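Local coordinates for protein endoglucanase (Komagataeibacter sucrofermentans, PDB 6VC5) that probably hydrolyses internal beta-1,4-glucosidic linkages in cellulose and related beta-glucans, as a glycoside hydrolase family 8 endoglucanase, at residues Q7-Y15 with T293-A304. Residues are numbered along the deposited sequence; the frame is centred on the assembly and turned at random.
Sequences QWAIFRDKY and TLDHAPDYYSAA
Tyr15 turns one ring face to the edge of the Tyr300 ring: CD1 of Tyr300 lies over the ring centre, 3.8 Å from Tyr15 CG, and planes at 90° identify an edge-to-face pair. CB of Tyr300 adds an off-centre CH-pi contact to the same ring, while Lys14 CB lies on its opposite face, so the ring is sandwiched between Lys14 CB and Tyr300 CD1. Phe11 extends the aromatic cluster. With its CG anti to the backbone N (chi1 -170°), it carries its ring against 293-304, where CZ meets Tyr300 CE1 at 3.7 Å; the two ring planes are inclined to each other, neither stacked nor edge-to-face. Leu294 CD2 sits at the edge of the Phe11 ring, near its plane, 3.9 Å from Phe11 CD1, and Ala303 CB fits against both Phe11 and Tyr15. Replacing Tyr15 by an alanine would probably open a gap beside Ala303 and leave the Tyr300 edge without the face it packs on.

At the other end, the buried Gln7 amide accepts the backbone N-H of Leu294 through OE1 (2.8 Å from Leu294 N). The bond is nearly straight at 166° and lies in the carbonyl plane, tying the 3-10 turn 294-296 to the helix. Ile10 CG2 packs 3.8 Å from Leu294 CB, and a water bridges Lys14 NZ to Ala297 O at the more exposed margin.

Pieces 7-15 and 300-304 run roughly antiparallel, joining helices 4-15 and 300-313 within the family 8 (alpha/alpha)6 barrel; helix 33-46 adjoins both, through Phe42 edge-to-face with Phe11 and Tyr38 against Tyr300.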
loop_
_atom_site.group_PDB
_atom_site.type_symbol
_atom_site.label_atom_id
_atom_site.label_comp_id
_atom_site.label_asym_id
_atom_site.label_seq_id
_atom_site.Cartn_x
_atom_site.Cartn_y
_atom_site.Cartn_z
ATOM N N GLN A 7 -10.261 -16.387 -5.003
ATOM C CA GLN A 7 -9.662 -15.254 -5.705
ATOM C C GLN A 7 -8.138 -15.356 -5.729
ATOM O O GLN A 7 -7.506 -15.033 -6.745
ATOM C CB GLN A 7 -10.136 -13.935 -5.090
ATOM C CG GLN A 7 -11.641 -13.704 -5.241
ATOM C CD GLN A 7 -12.100 -13.777 -6.687
ATOM O OE1 GLN A 7 -11.636 -13.018 -7.532
ATOM N NE2 GLN A 7 -13.010 -14.706 -6.979
ATOM N N TRP A 8 -7.529 -15.807 -4.625
ATOM C CA TRP A 8 -6.084 -16.024 -4.623
ATOM C C TRP A 8 -5.670 -17.048 -5.675
ATOM O O TRP A 8 -4.659 -16.866 -6.360
ATOM C CB TRP A 8 -5.583 -16.436 -3.236
ATOM C CG TRP A 8 -4.196 -17.075 -3.260
ATOM C CD1 TRP A 8 -3.890 -18.366 -2.935
ATOM C CD2 TRP A 8 -2.951 -16.455 -3.643
ATOM N NE1 TRP A 8 -2.539 -18.586 -3.081
ATOM C CE2 TRP A 8 -1.940 -17.432 -3.510
ATOM C CE3 TRP A 8 -2.594 -15.170 -4.069
ATOM C CZ2 TRP A 8 -0.595 -17.164 -3.791
ATOM C CZ3 TRP A 8 -1.254 -14.907 -4.355
ATOM C CH2 TRP A 8 -0.271 -15.906 -4.210
ATOM N N ALA A 9 -6.451 -18.120 -5.838
ATOM C CA ALA A 9 -6.111 -19.131 -6.838
ATOM C C ALA A 9 -6.023 -18.532 -8.240
ATOM O O ALA A 9 -5.156 -18.916 -9.035
ATOM C CB ALA A 9 -7.126 -20.269 -6.800
ATOM N N ILE A 10 -6.914 -17.595 -8.566
ATOM C CA ILE A 10 -6.842 -16.902 -9.851
ATOM C C ILE A 10 -5.595 -16.027 -9.930
ATOM O O ILE A 10 -4.859 -16.056 -10.928
ATOM C CB ILE A 10 -8.120 -16.079 -10.091
ATOM C CG1 ILE A 10 -9.349 -16.986 -10.158
ATOM C CG2 ILE A 10 -7.998 -15.283 -11.367
ATOM C CD1 ILE A 10 -10.658 -16.220 -9.943
ATOM N N PHE A 11 -5.360 -15.201 -8.898
ATOM C CA PHE A 11 -4.165 -14.361 -8.865
ATOM C C PHE A 11 -2.911 -15.208 -9.011
ATOM O O PHE A 11 -2.023 -14.895 -9.815
ATOM C CB PHE A 11 -4.120 -13.567 -7.555
ATOM C CG PHE A 11 -3.064 -12.490 -7.525
ATOM C CD1 PHE A 11 -3.371 -11.187 -7.887
ATOM C CD2 PHE A 11 -1.768 -12.781 -7.127
ATOM C CE1 PHE A 11 -2.397 -10.181 -7.854
ATOM C CE2 PHE A 11 -0.790 -11.785 -7.090
ATOM C CZ PHE A 11 -1.105 -10.490 -7.455
ATOM N N ARG A 12 -2.848 -16.304 -8.256
ATOM C CA ARG A 12 -1.674 -17.170 -8.269
ATOM C C ARG A 12 -1.453 -17.780 -9.647
ATOM O O ARG A 12 -0.316 -17.843 -10.136
ATOM C CB ARG A 12 -1.833 -18.266 -7.211
ATOM C CG ARG A 12 -0.629 -19.191 -7.090
ATOM C CD ARG A 12 -0.965 -20.392 -6.219
ATOM N NE ARG A 12 -2.025 -21.207 -6.799
ATOM C CZ ARG A 12 -2.907 -21.908 -6.090
ATOM N NH1 ARG A 12 -2.860 -21.896 -4.764
ATOM N NH2 ARG A 12 -3.844 -22.621 -6.707
ATOM N N ASP A 13 -2.527 -18.229 -10.296
ATOM C CA ASP A 13 -2.385 -18.820 -11.624
ATOM C C ASP A 13 -1.795 -17.819 -12.615
ATOM O O ASP A 13 -1.016 -18.195 -13.499
ATOM C CB ASP A 13 -3.745 -19.323 -12.105
ATOM C CG ASP A 13 -3.715 -19.811 -13.541
ATOM O OD1 ASP A 13 -4.599 -19.406 -14.328
ATOM O OD2 ASP A 13 -2.813 -20.610 -13.883
ATOM N N LYS A 14 -2.143 -16.536 -12.473
ATOM C CA LYS A 14 -1.733 -15.534 -13.452
ATOM C C LYS A 14 -0.326 -14.999 -13.190
ATOM O O LYS A 14 0.436 -14.775 -14.139
ATOM C CB LYS A 14 -2.734 -14.375 -13.459
ATOM C CG LYS A 14 -4.106 -14.767 -13.993
ATOM C CD LYS A 14 -5.088 -13.613 -13.913
ATOM C CE LYS A 14 -6.053 -13.639 -15.090
ATOM N NZ LYS A 14 -5.600 -12.745 -16.192
ATOM N N TYR A 15 0.045 -14.795 -11.918
ATOM C CA TYR A 15 1.216 -13.993 -11.598
ATOM C C TYR A 15 2.265 -14.680 -10.742
ATOM O O TYR A 15 3.362 -14.127 -10.603
ATOM C CB TYR A 15 0.805 -12.673 -10.923
ATOM C CG TYR A 15 -0.265 -11.925 -11.685
ATOM C CD1 TYR A 15 -0.042 -11.483 -12.990
ATOM C CD2 TYR A 15 -1.499 -11.670 -11.109
ATOM C CE1 TYR A 15 -1.021 -10.808 -13.698
ATOM C CE2 TYR A 15 -2.489 -10.994 -11.813
ATOM C CZ TYR A 15 -2.242 -10.570 -13.098
ATOM O OH TYR A 15 -3.209 -9.896 -13.801
ATOM N N THR A 293 -14.605 -9.623 -9.590
ATOM C CA THR A 293 -13.842 -10.841 -9.464
ATOM C C THR A 293 -12.610 -10.856 -10.366
ATOM O O THR A 293 -12.576 -10.245 -11.383
ATOM C CB THR A 293 -14.682 -12.079 -9.740
ATOM O OG1 THR A 293 -15.371 -11.900 -10.969
ATOM C CG2 THR A 293 -15.690 -12.286 -8.611
ATOM N N LEU A 294 -11.592 -11.579 -9.941
ATOM C CA LEU A 294 -10.301 -11.482 -10.611
ATOM C C LEU A 294 -10.274 -12.125 -11.987
ATOM O O LEU A 294 -9.368 -11.818 -12.775
ATOM C CB LEU A 294 -9.201 -12.082 -9.743
ATOM C CG LEU A 294 -8.423 -11.034 -8.956
ATOM C CD1 LEU A 294 -9.314 -10.359 -7.920
ATOM C CD2 LEU A 294 -7.224 -11.689 -8.305
ATOM N N ASP A 295 -11.228 -13.003 -12.301
ATOM C CA ASP A 295 -11.277 -13.537 -13.657
ATOM C C ASP A 295 -11.610 -12.472 -14.696
ATOM O O ASP A 295 -11.437 -12.726 -15.891
ATOM C CB ASP A 295 -12.256 -14.711 -13.750
ATOM C CG ASP A 295 -13.659 -14.329 -13.337
ATOM O OD1 ASP A 295 -13.821 -13.788 -12.225
ATOM O OD2 ASP A 295 -14.603 -14.571 -14.123
ATOM N N HIS A 296 -12.079 -11.292 -14.276
ATOM C CA HIS A 296 -12.352 -10.181 -15.184
ATOM C C HIS A 296 -11.320 -9.063 -15.084
ATOM O O HIS A 296 -11.488 -8.021 -15.734
ATOM C CB HIS A 296 -13.744 -9.599 -14.927
ATOM C CG HIS A 296 -14.856 -10.592 -15.061
ATOM N ND1 HIS A 296 -15.939 -10.617 -14.211
ATOM C CD2 HIS A 296 -15.038 -11.611 -15.936
ATOM C CE1 HIS A 296 -16.749 -11.601 -14.564
ATOM N NE2 HIS A 296 -16.225 -12.220 -15.605
ATOM N N ALA A 297 -10.274 -9.235 -14.277
ATOM C CA ALA A 297 -9.313 -8.163 -14.071
ATOM C C ALA A 297 -8.606 -7.836 -15.382
ATOM O O ALA A 297 -8.099 -8.747 -16.055
ATOM C CB ALA A 297 -8.284 -8.565 -13.010
ATOM N N PRO A 298 -8.557 -6.564 -15.786
ATOM C CA PRO A 298 -7.886 -6.214 -17.048
ATOM C C PRO A 298 -6.375 -6.251 -16.972
ATOM O O PRO A 298 -5.725 -6.336 -18.027
ATOM C CB PRO A 298 -8.355 -4.776 -17.307
ATOM C CG PRO A 298 -8.600 -4.229 -15.920
ATOM C CD PRO A 298 -9.141 -5.388 -15.114
ATOM N N ASP A 299 -5.796 -6.161 -15.778
ATOM C CA ASP A 299 -4.349 -6.140 -15.633
ATOM C C ASP A 299 -3.965 -6.456 -14.195
ATOM O O ASP A 299 -4.810 -6.551 -13.300
ATOM C CB ASP A 299 -3.730 -4.811 -16.112
ATOM C CG ASP A 299 -4.230 -3.585 -15.334
ATOM O OD1 ASP A 299 -4.805 -3.722 -14.237
ATOM O OD2 ASP A 299 -4.026 -2.451 -15.830
ATOM N N TYR A 300 -2.657 -6.599 -13.993
ATOM C CA TYR A 300 -2.115 -6.916 -12.677
ATOM C C TYR A 300 -2.463 -5.847 -11.642
ATOM O O TYR A 300 -2.821 -6.173 -10.503
ATOM C CB TYR A 300 -0.601 -7.061 -12.805
ATOM C CG TYR A 300 0.122 -7.095 -11.499
ATOM C CD1 TYR A 300 0.287 -8.290 -10.820
ATOM C CD2 TYR A 300 0.631 -5.936 -10.933
ATOM C CE1 TYR A 300 0.945 -8.329 -9.611
ATOM C CE2 TYR A 300 1.290 -5.968 -9.720
ATOM C CZ TYR A 300 1.445 -7.174 -9.067
ATOM O OH TYR A 300 2.104 -7.221 -7.858
ATOM N N TYR A 301 -2.325 -4.569 -11.998
ATOM C CA TYR A 301 -2.609 -3.514 -11.028
ATOM C C TYR A 301 -4.017 -3.662 -10.468
ATOM O O TYR A 301 -4.234 -3.596 -9.251
ATOM C CB TYR A 301 -2.462 -2.140 -11.695
ATOM C CG TYR A 301 -2.921 -1.034 -10.783
ATOM C CD1 TYR A 301 -2.052 -0.459 -9.868
ATOM C CD2 TYR A 301 -4.238 -0.596 -10.805
ATOM C CE1 TYR A 301 -2.480 0.536 -9.001
ATOM C CE2 TYR A 301 -4.673 0.384 -9.954
ATOM C CZ TYR A 301 -3.787 0.950 -9.057
ATOM O OH TYR A 301 -4.234 1.924 -8.213
ATOM N N SER A 302 -4.990 -3.843 -11.355
ATOM C CA SER A 302 -6.379 -3.928 -10.924
ATOM C C SER A 302 -6.613 -5.182 -10.087
ATOM O O SER A 302 -7.345 -5.147 -9.085
ATOM C CB SER A 302 -7.285 -3.939 -12.157
ATOM O OG SER A 302 -8.644 -3.853 -11.779
ATOM N N ALA A 303 -5.995 -6.299 -10.476
ATOM C CA ALA A 303 -6.170 -7.546 -9.738
ATOM C C ALA A 303 -5.657 -7.425 -8.302
ATOM O O ALA A 303 -6.319 -7.861 -7.355
ATOM C CB ALA A 303 -5.461 -8.689 -10.467
ATOM N N ALA A 304 -4.477 -6.827 -8.119
ATOM C CA ALA A 304 -3.937 -6.675 -6.775
ATOM C C ALA A 304 -4.801 -5.748 -5.923
ATOM O O ALA A 304 -5.048 -6.035 -4.745
ATOM C CB ALA A 304 -2.486 -6.187 -6.838
HETATM O O HOH W 1 -5.552 -9.979 -16.914
#